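Local coordinates for protein putative GntR-family transcriptional regulator (Bordetella bronchiseptica RB50, PDB 3CNV) that probably regulates transcription as a GntR-family regulator, its UTRA domain presumably binding a small effector of unknown identity, at residues G121-P124 with G125-L128; L76-E79 with L80-S84. All coordinates share one frame; numbering follows the deposited sequence.

Contact 1 of 2, residues G121-P124 with G125-L128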
ATOM      1  N   GLY C 121      28.562   9.310  -7.947  1.00 17.86           N
ATOM      2  CA  GLY C 121      29.331  10.549  -7.761  1.00 19.11           C
ATOM      3  C   GLY C 121      29.663  10.833  -6.323  1.00 18.55           C
ATOM      4  O   GLY C 121      29.798  11.971  -5.935  1.00 16.62           O
ATOM      5  N   VAL C 122      29.767   9.780  -5.532  1.00 19.20           N
ATOM      6  CA  VAL C 122      30.021   9.929  -4.096  1.00 19.24           C
ATOM      7  C   VAL C 122      31.244   9.187  -3.610  1.00 20.04           C
ATOM      8  O   VAL C 122      31.822   8.393  -4.294  1.00 21.26           O
ATOM      9  CB  VAL C 122      28.800   9.431  -3.258  1.00 20.16           C
ATOM     10  CG1 VAL C 122      27.531  10.179  -3.656  1.00 19.72           C
ATOM     11  CG2 VAL C 122      28.553   7.903  -3.422  1.00 17.31           C
ATOM     12  N   GLU C 123      31.590   9.427  -2.367  1.00 20.89           N
ATOM     13  CA  GLU C 123      32.745   8.778  -1.753  1.00 22.08           C
ATOM     14  C   GLU C 123      32.368   7.415  -1.205  1.00 21.05           C
ATOM     15  O   GLU C 123      31.271   7.222  -0.720  1.00 20.33           O
ATOM     16  CB  GLU C 123      33.334   9.659  -0.617  1.00 22.30           C
ATOM     17  CG  GLU C 123      32.475   9.639   0.656  1.00 26.72           C
ATOM     18  CD  GLU C 123      31.173  10.541   0.675  1.00 31.75           C
ATOM     19  OE1 GLU C 123      30.692  11.116  -0.401  1.00 28.27           O
ATOM     20  OE2 GLU C 123      30.655  10.646   1.842  1.00 34.23           O
ATOM     21  N   PRO C 124      33.286   6.449  -1.257  1.00 21.48           N
ATOM     22  CA  PRO C 124      32.872   5.200  -0.610  1.00 21.77           C
ATOM     23  C   PRO C 124      32.534   5.391   0.866  1.00 20.09           C
ATOM     24  O   PRO C 124      33.152   6.198   1.588  1.00 19.05           O
ATOM     25  CB  PRO C 124      34.095   4.283  -0.803  1.00 22.30           C
ATOM     26  CG  PRO C 124      34.879   4.895  -1.904  1.00 23.13           C
ATOM     27  CD  PRO C 124      34.648   6.371  -1.806  1.00 22.76           C
ATOM     28  N   GLY C 125      31.548   4.660   1.322  1.00 19.00           N
ATOM     29  CA  GLY C 125      31.085   4.815   2.706  1.00 17.88           C
ATOM     30  C   GLY C 125      29.844   5.667   2.833  1.00 16.79           C
ATOM     31  O   GLY C 125      29.138   5.601   3.837  1.00 17.15           O
ATOM     32  N   ARG C 126      29.547   6.429   1.782  1.00 16.18           N
ATOM     33  CA  ARG C 126      28.335   7.309   1.743  1.00 15.02           C
ATOM     34  C   ARG C 126      27.061   6.501   1.978  1.00 14.88           C
ATOM     35  O   ARG C 126      26.881   5.411   1.383  1.00 14.15           O
ATOM     36  CB  ARG C 126      28.239   8.010   0.395  1.00 15.69           C
ATOM     37  CG  ARG C 126      26.998   8.747   0.081  1.00 16.31           C
ATOM     38  CD  ARG C 126      26.813   9.963   0.938  1.00 22.33           C
ATOM     39  NE  ARG C 126      27.274  11.101   0.207  1.00 29.75           N
ATOM     40  CZ  ARG C 126      26.510  12.085  -0.221  1.00 31.05           C
ATOM     41  NH1 ARG C 126      25.231  12.156   0.083  1.00 32.27           N
ATOM     42  NH2 ARG C 126      27.063  13.033  -0.906  1.00 30.97           N
ATOM     43  N   PRO C 127      26.188   6.974   2.888  1.00 13.42           N
ATOM     44  CA  PRO C 127      24.977   6.139   3.064  1.00 13.04           C
ATOM     45  C   PRO C 127      24.032   6.208   1.848  1.00 13.08           C
ATOM     46  O   PRO C 127      23.793   7.307   1.262  1.00 12.49           O
ATOM     47  CB  PRO C 127      24.306   6.766   4.267  1.00 12.80           C
ATOM     48  CG  PRO C 127      25.338   7.432   5.001  1.00 13.83           C
ATOM     49  CD  PRO C 127      26.342   7.959   3.977  1.00 13.95           C
ATOM     50  N   LEU C 128      23.581   5.014   1.458  1.00 12.99           N
ATOM     51  CA  LEU C 128      22.654   4.814   0.329  1.00 12.99           C
ATOM     52  C   LEU C 128      21.479   3.984   0.847  1.00 12.95           C
ATOM     53  O   LEU C 128      21.609   3.194   1.831  1.00 13.12           O
ATOM     54  CB  LEU C 128      23.312   4.048  -0.838  1.00 11.84           C
ATOM     55  CG  LEU C 128      24.612   4.583  -1.395  1.00 13.25           C
ATOM     56  CD1 LEU C 128      25.206   3.604  -2.502  1.00 10.31           C
ATOM     57  CD2 LEU C 128      24.402   6.015  -1.971  1.00 12.86           C
TER

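Contact 2 of 2, residues L76-E79 with L80-S84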
ATOM      1  N   LEU C  76      15.724 -10.140 -25.392  1.00 28.24           N
ATOM      2  CA  LEU C  76      16.231  -8.924 -24.759  1.00 28.14           C
ATOM      3  C   LEU C  76      17.681  -8.746 -25.151  1.00 28.52           C
ATOM      4  O   LEU C  76      18.495  -9.624 -24.888  1.00 29.63           O
ATOM      5  CB  LEU C  76      16.054  -8.955 -23.233  1.00 28.48           C
ATOM      6  CG  LEU C  76      16.198  -7.685 -22.370  1.00 28.22           C
ATOM      7  CD1 LEU C  76      15.376  -6.515 -22.957  1.00 29.83           C
ATOM      8  CD2 LEU C  76      15.769  -7.950 -20.949  1.00 29.23           C
ATOM      9  N   THR C  77      17.991  -7.634 -25.826  1.00 27.58           N
ATOM     10  CA  THR C  77      19.376  -7.311 -26.209  1.00 25.81           C
ATOM     11  C   THR C  77      19.776  -5.912 -25.781  1.00 25.33           C
ATOM     12  O   THR C  77      18.940  -5.110 -25.390  1.00 24.25           O
ATOM     13  CB  THR C  77      19.610  -7.434 -27.698  1.00 26.59           C
ATOM     14  OG1 THR C  77      18.739  -6.555 -28.441  1.00 26.27           O
ATOM     15  CG2 THR C  77      19.406  -8.890 -28.153  1.00 25.57           C
ATOM     16  N   LEU C  78      21.067  -5.625 -25.889  1.00 23.18           N
ATOM     17  CA  LEU C  78      21.585  -4.289 -25.499  1.00 22.16           C
ATOM     18  C   LEU C  78      21.046  -3.286 -26.503  1.00 20.55           C
ATOM     19  O   LEU C  78      20.618  -2.186 -26.153  1.00 19.51           O
ATOM     20  CB  LEU C  78      23.102  -4.258 -25.464  1.00 21.03           C
ATOM     21  CG  LEU C  78      23.743  -2.963 -25.012  1.00 22.48           C
ATOM     22  CD1 LEU C  78      23.431  -2.636 -23.542  1.00 19.23           C
ATOM     23  CD2 LEU C  78      25.262  -3.060 -25.267  1.00 17.62           C
ATOM     24  N   GLU C  79      20.999  -3.732 -27.745  1.00 19.75           N
ATOM     25  CA  GLU C  79      20.568  -2.875 -28.835  1.00 20.71           C
ATOM     26  C   GLU C  79      19.120  -2.459 -28.581  1.00 19.54           C
ATOM     27  O   GLU C  79      18.741  -1.312 -28.798  1.00 17.15           O
ATOM     28  CB  GLU C  79      20.725  -3.550 -30.216  1.00 20.88           C
ATOM     29  CG  GLU C  79      20.054  -2.787 -31.374  1.00 27.56           C
ATOM     30  CD  GLU C  79      18.485  -2.954 -31.446  1.00 37.77           C
ATOM     31  OE1 GLU C  79      17.941  -4.043 -31.040  1.00 43.18           O
ATOM     32  OE2 GLU C  79      17.791  -1.986 -31.915  1.00 42.05           O
ATOM     33  N   LEU C  80      18.325  -3.425 -28.095  1.00 18.80           N
ATOM     34  CA  LEU C  80      16.910  -3.148 -27.800  1.00 17.23           C
ATOM     35  C   LEU C  80      16.816  -2.106 -26.691  1.00 17.33           C
ATOM     36  O   LEU C  80      16.096  -1.113 -26.791  1.00 17.32           O
ATOM     37  CB  LEU C  80      16.174  -4.413 -27.415  1.00 17.91           C
ATOM     38  CG  LEU C  80      14.658  -4.315 -27.171  1.00 19.75           C
ATOM     39  CD1 LEU C  80      13.862  -3.946 -28.414  1.00 21.80           C
ATOM     40  CD2 LEU C  80      14.183  -5.620 -26.671  1.00 22.41           C
ATOM     41  N   LEU C  81      17.594  -2.330 -25.639  1.00 16.24           N
ATOM     42  CA  LEU C  81      17.575  -1.486 -24.452  1.00 16.29           C
ATOM     43  C   LEU C  81      17.974  -0.060 -24.742  1.00 15.19           C
ATOM     44  O   LEU C  81      17.429   0.876 -24.177  1.00 15.85           O
ATOM     45  CB  LEU C  81      18.454  -2.051 -23.330  1.00 16.13           C
ATOM     46  CG  LEU C  81      17.928  -3.339 -22.732  1.00 18.20           C
ATOM     47  CD1 LEU C  81      18.953  -3.990 -21.796  1.00 17.92           C
ATOM     48  CD2 LEU C  81      16.642  -3.091 -22.005  1.00 19.59           C
ATOM     49  N   THR C  82      18.937   0.117 -25.610  1.00 14.61           N
ATOM     50  CA  THR C  82      19.593   1.388 -25.680  1.00 14.27           C
ATOM     51  C   THR C  82      18.910   2.197 -26.747  1.00 17.18           C
ATOM     52  O   THR C  82      19.111   3.395 -26.789  1.00 15.39           O
ATOM     53  CB  THR C  82      21.101   1.291 -25.976  1.00 12.35           C
ATOM     54  OG1 THR C  82      21.314   0.601 -27.209  1.00 12.25           O
ATOM     55  CG2 THR C  82      21.817   0.534 -24.824  1.00 11.17           C
ATOM     56  N   ALA C  83      18.169   1.509 -27.622  1.00 18.45           N
ATOM     57  CA  ALA C  83      17.412   2.172 -28.709  1.00 22.03           C
ATOM     58  C   ALA C  83      16.078   2.550 -28.070  1.00 25.20           C
ATOM     59  O   ALA C  83      15.544   3.609 -28.302  1.00 27.21           O
ATOM     60  CB  ALA C  83      17.187   1.232 -29.931  1.00 21.12           C
ATOM     61  N   SER C  84      15.607   1.697 -27.163  1.00 28.48           N
ATOM     62  CA  SER C  84      14.317   1.914 -26.496  1.00 29.85           C
ATOM     63  C   SER C  84      14.215   3.258 -25.746  1.00 32.04           C
ATOM     64  O   SER C  84      15.076   3.620 -24.897  1.00 33.11           O
ATOM     65  CB  SER C  84      13.994   0.775 -25.551  1.00 30.32           C
ATOM     66  OG  SER C  84      12.836   1.116 -24.811  1.00 31.12           O
TER
HETATM   67  O   HOH W   1      20.502   0.700 -29.835  1.00 21.24           O

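Contact 1 of 2, residues G121-P124 with G125-L128
R126 folds back on E123 and V122 across a tight turn and meets them in three ways. The backbone supplies the first: R126 N donates to E123 O at 3.1 Å, closing the turn. The second is ionic. R126 NE points almost straight at E123 OE1, yet the 3.5 Å between them makes this a weak hydrogen bond within a salt bridge. OE1 lies at the edge of the guanidinium, in its plane, while the planes of the two charged groups stand 48° apart. E123 gets there because its CG sits between the backbone N and the carbonyl carbon (chi1 75°) and its chain bends at chi2, which brings the carboxylate across the R126 chain at about a right angle, beside CB and NE.

The backbone from E123 to R126 is a type II beta turn, with P124 and G125 at its two central positions. G125 has the positive phi that the third position of such a turn calls for, a conformation that favours glycine. The turn leads from helix 117-120 into strand 127-137, and G125 and R126 are also bonded through their backbones to A112.

Apolar contact is the third kind. V122 crosses the R126 chain at about a right angle, CG2 resting 3.8 Å from R126 CB. Its other methyl, CG1, covers one face of the guanidinium, 4.0 Å from R126 NH2. Both side chains also touch L151.

Contact 2 of 2, residues L76-E79 with L80-S84
T77 OG1 accepts from L80 N at 3.2 Å; with chi1 at 59° the hydroxyl of T77 is swung round to meet this NH in the first turn of helix 78-83. Main-chain bonds continue the winding: L81 N to T77 O (3.1 Å), T82 N to L78 O (2.9 Å) and A83 N to E79 O (3.1 Å). On the exposed side, a water donates to E79 O and is also bonded to T82 OG1, at 2.8 Å. E79 bends at chi2 and carries OE2 alongside the methyl of A83, 3.8 Å from its CB.

Apolar contacts form two groups. L76 CD1 meets L81 CD2 at 3.8 Å and L80 CD2 at 4.0 Å, crossing both side chains at about a right angle. L76 and L81 are buried, L80 partly so: L76 and L80 touch F96 of helix 88-96, and L76 and L81 reach I50 of strand 46-56. L78 CD1 lies against T82 CG2, one turn on. The whole is an N-cap threonine with a hydrophobic staple between L76 (N') and L81 (N4), a common way to start a helix.

In the fold
After strand 8-10, strands 20-30, 46-56 and 59-69 run, with helix 33-38 between the first two, before contact 2 spans helix 78-83 and fits it against helix 88-96. The chain then passes through helix 88-96, strand 102-111 and helix 117-120 before contact 1 turns it into strand 127-137, beside L151 just beyond strand 141-150. Each contact closes only a local turn; the two follow in series, neither nesting nor crossing, and the nearest atoms of the two contacts are about 20 Å apart. Contact 2 packs on strands 20-30 and 46-56, at one end of the strand order, and contact 1 lies at strand 127-137, near the other end of the same sheet. There, P127 also packs on V110 of the second subunit.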